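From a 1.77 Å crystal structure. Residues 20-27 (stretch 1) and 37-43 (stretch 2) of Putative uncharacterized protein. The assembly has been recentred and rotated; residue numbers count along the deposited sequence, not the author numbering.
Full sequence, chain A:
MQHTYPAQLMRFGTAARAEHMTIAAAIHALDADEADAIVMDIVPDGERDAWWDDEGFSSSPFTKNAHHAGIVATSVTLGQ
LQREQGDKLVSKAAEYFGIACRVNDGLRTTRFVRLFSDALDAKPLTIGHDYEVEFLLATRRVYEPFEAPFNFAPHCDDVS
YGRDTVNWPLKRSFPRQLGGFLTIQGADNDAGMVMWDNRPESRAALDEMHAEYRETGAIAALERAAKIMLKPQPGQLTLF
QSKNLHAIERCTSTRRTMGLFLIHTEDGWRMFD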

# COMPACT_ATOMS: atom_id res chain seq x y z
N HIS A 20 -20.74 27.94 -22.84
CA HIS A 20 -21.00 26.53 -22.94
C HIS A 20 -19.67 25.85 -23.30
O HIS A 20 -19.03 26.20 -24.30
N MSE A 21 -19.21 24.90 -22.48
CA MSE A 21 -17.87 24.34 -22.71
C MSE A 21 -17.88 22.88 -22.54
O MSE A 21 -18.70 22.34 -21.77
N THR A 22 -16.93 22.21 -23.18
CA THR A 22 -16.73 20.78 -22.86
C THR A 22 -15.99 20.68 -21.55
O THR A 22 -15.34 21.66 -21.10
N ILE A 23 -16.05 19.49 -20.93
CA ILE A 23 -15.16 19.22 -19.78
C ILE A 23 -13.67 19.44 -20.13
O ILE A 23 -12.94 20.05 -19.35
N ALA A 24 -13.21 18.92 -21.29
CA ALA A 24 -11.78 19.06 -21.62
C ALA A 24 -11.44 20.53 -21.78
O ALA A 24 -10.33 20.93 -21.37
N ALA A 25 -12.38 21.37 -22.31
CA ALA A 25 -12.03 22.75 -22.46
C ALA A 25 -11.91 23.48 -21.10
O ALA A 25 -11.03 24.30 -20.92
N ALA A 26 -12.82 23.18 -20.19
CA ALA A 26 -12.83 23.79 -18.85
C ALA A 26 -11.52 23.38 -18.11
O ALA A 26 -10.82 24.24 -17.56
N ILE A 27 -11.19 22.11 -18.22
CA ILE A 27 -9.97 21.57 -17.55
C ILE A 27 -8.74 22.26 -18.23
O ILE A 27 -7.80 22.72 -17.56
N ALA A 37 -11.70 29.03 -10.86
CA ALA A 37 -12.74 28.02 -10.70
C ALA A 37 -13.70 28.06 -11.84
O ALA A 37 -13.91 29.10 -12.49
N ILE A 38 -14.28 26.92 -12.12
CA ILE A 38 -15.31 26.75 -13.17
C ILE A 38 -16.41 25.89 -12.57
O ILE A 38 -16.16 24.77 -12.00
N VAL A 39 -17.64 26.38 -12.71
CA VAL A 39 -18.80 25.60 -12.26
C VAL A 39 -19.68 25.21 -13.44
O VAL A 39 -20.08 26.09 -14.21
N MSE A 40 -19.96 23.92 -13.63
CA MSE A 40 -20.62 23.44 -14.85
C MSE A 40 -21.89 22.63 -14.52
O MSE A 40 -21.93 21.89 -13.57
N ASP A 41 -22.95 22.81 -15.32
CA ASP A 41 -24.21 22.12 -15.12
C ASP A 41 -24.15 20.81 -15.87
O ASP A 41 -24.32 20.75 -17.07
N ILE A 42 -23.87 19.74 -15.14
CA ILE A 42 -23.59 18.45 -15.75
C ILE A 42 -24.81 17.56 -15.72
O ILE A 42 -25.18 16.98 -16.75
N VAL A 43 -25.41 17.41 -14.55
CA VAL A 43 -26.42 16.35 -14.40
C VAL A 43 -27.82 16.98 -14.26
O VAL A 43 -28.03 17.84 -13.37

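The centre of this contact is M40, a selenomethionine whose CA-to-CB bond points toward stretch 1 from the strand. Its m, t, p rotamer carries M40 SE to 3.7 Å from A26 CB and 4.2 Å from I23 CD1, and chi3 p places the terminal methyl so that M40 CE lies 3.4 Å from M21 O and 4.0 Å from I23 N, at the start of the helix. A26 CB also meets I38 CD1 at 3.7 Å, so one methyl touches two strand side chains. I38, in m with chi2 t, extends far enough for CD1 to sit 3.4 Å from A26 O. Strand alternation sets the rule here, since I38 and M40 point toward stretch 1 while V39 between them makes no contact.

Farther out, M21 also points toward stretch 2, with chi1 off-well at -30°, and its SE lies a loose 4.4 Å from I38 CG2. I23 and I42 both leave their backbones sideways, yet their ends converge, I23 CD1 to I42 CD1 at 4.0 Å.

No hydrogen bond joins the stretches, and the side-chain contacts across them are apolar; polar order is local. T22, pointing away with chi1 p, caps the helix as its OG1 accepts from A25 N at 2.9 Å.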

# COMPACT_ATOMS: atom_id res chain seq x y z
CB HIS A 20 -22.05 26.29 -24.02
CG HIS A 20 -23.47 26.29 -23.48
ND1 HIS A 20 -24.08 27.41 -23.04
CD2 HIS A 20 -24.37 25.23 -23.27
CE1 HIS A 20 -25.31 27.11 -22.57
NE2 HIS A 20 -25.49 25.77 -22.72
CB MSE A 21 -16.79 24.74 -21.66
CG MSE A 21 -17.13 26.09 -21.12
SE MSE A 21 -15.64 26.57 -19.94
CE MSE A 21 -14.14 26.52 -21.16
CB THR A 22 -15.88 20.06 -23.91
OG1 THR A 22 -14.59 20.69 -24.04
CG2 THR A 22 -16.56 20.08 -25.27
CB ILE A 23 -15.33 17.73 -19.29
CG1 ILE A 23 -16.81 17.51 -18.96
CG2 ILE A 23 -14.33 17.41 -18.14
CD1 ILE A 23 -17.18 17.65 -17.52
CB ALA A 24 -11.40 18.32 -22.92
CB ALA A 25 -12.96 23.49 -23.45
CB ALA A 26 -14.01 23.30 -18.05
CB ILE A 27 -9.87 20.04 -17.67
CG1 ILE A 27 -10.93 19.32 -16.83
CG2 ILE A 27 -8.46 19.50 -17.41
CD1 ILE A 27 -10.76 19.56 -15.31
CB ALA A 37 -13.50 28.19 -9.37
CB ILE A 38 -14.77 26.11 -14.43
CG1 ILE A 38 -13.62 27.00 -14.99
CG2 ILE A 38 -15.87 26.08 -15.54
CD1 ILE A 38 -13.04 26.45 -16.33
CB VAL A 39 -19.63 26.36 -11.22
CG1 VAL A 39 -20.82 25.46 -10.83
CG2 VAL A 39 -18.79 26.65 -9.97
CB MSE A 40 -19.65 22.44 -15.58
CG MSE A 40 -18.26 23.06 -15.75
SE MSE A 40 -17.14 21.79 -16.79
CE MSE A 40 -18.16 21.83 -18.45
CB ASP A 41 -25.36 22.98 -15.66
CG ASP A 41 -25.59 24.22 -14.87
OD1 ASP A 41 -24.85 24.54 -13.93
OD2 ASP A 41 -26.56 24.93 -15.19
CB ILE A 42 -22.45 17.72 -14.99
CG1 ILE A 42 -21.14 18.56 -15.05
CG2 ILE A 42 -22.25 16.33 -15.57
CD1 ILE A 42 -20.78 18.97 -16.48
CB VAL A 43 -26.20 15.52 -13.14
CG1 VAL A 43 -27.28 14.41 -13.04
CG2 VAL A 43 -24.80 14.91 -13.12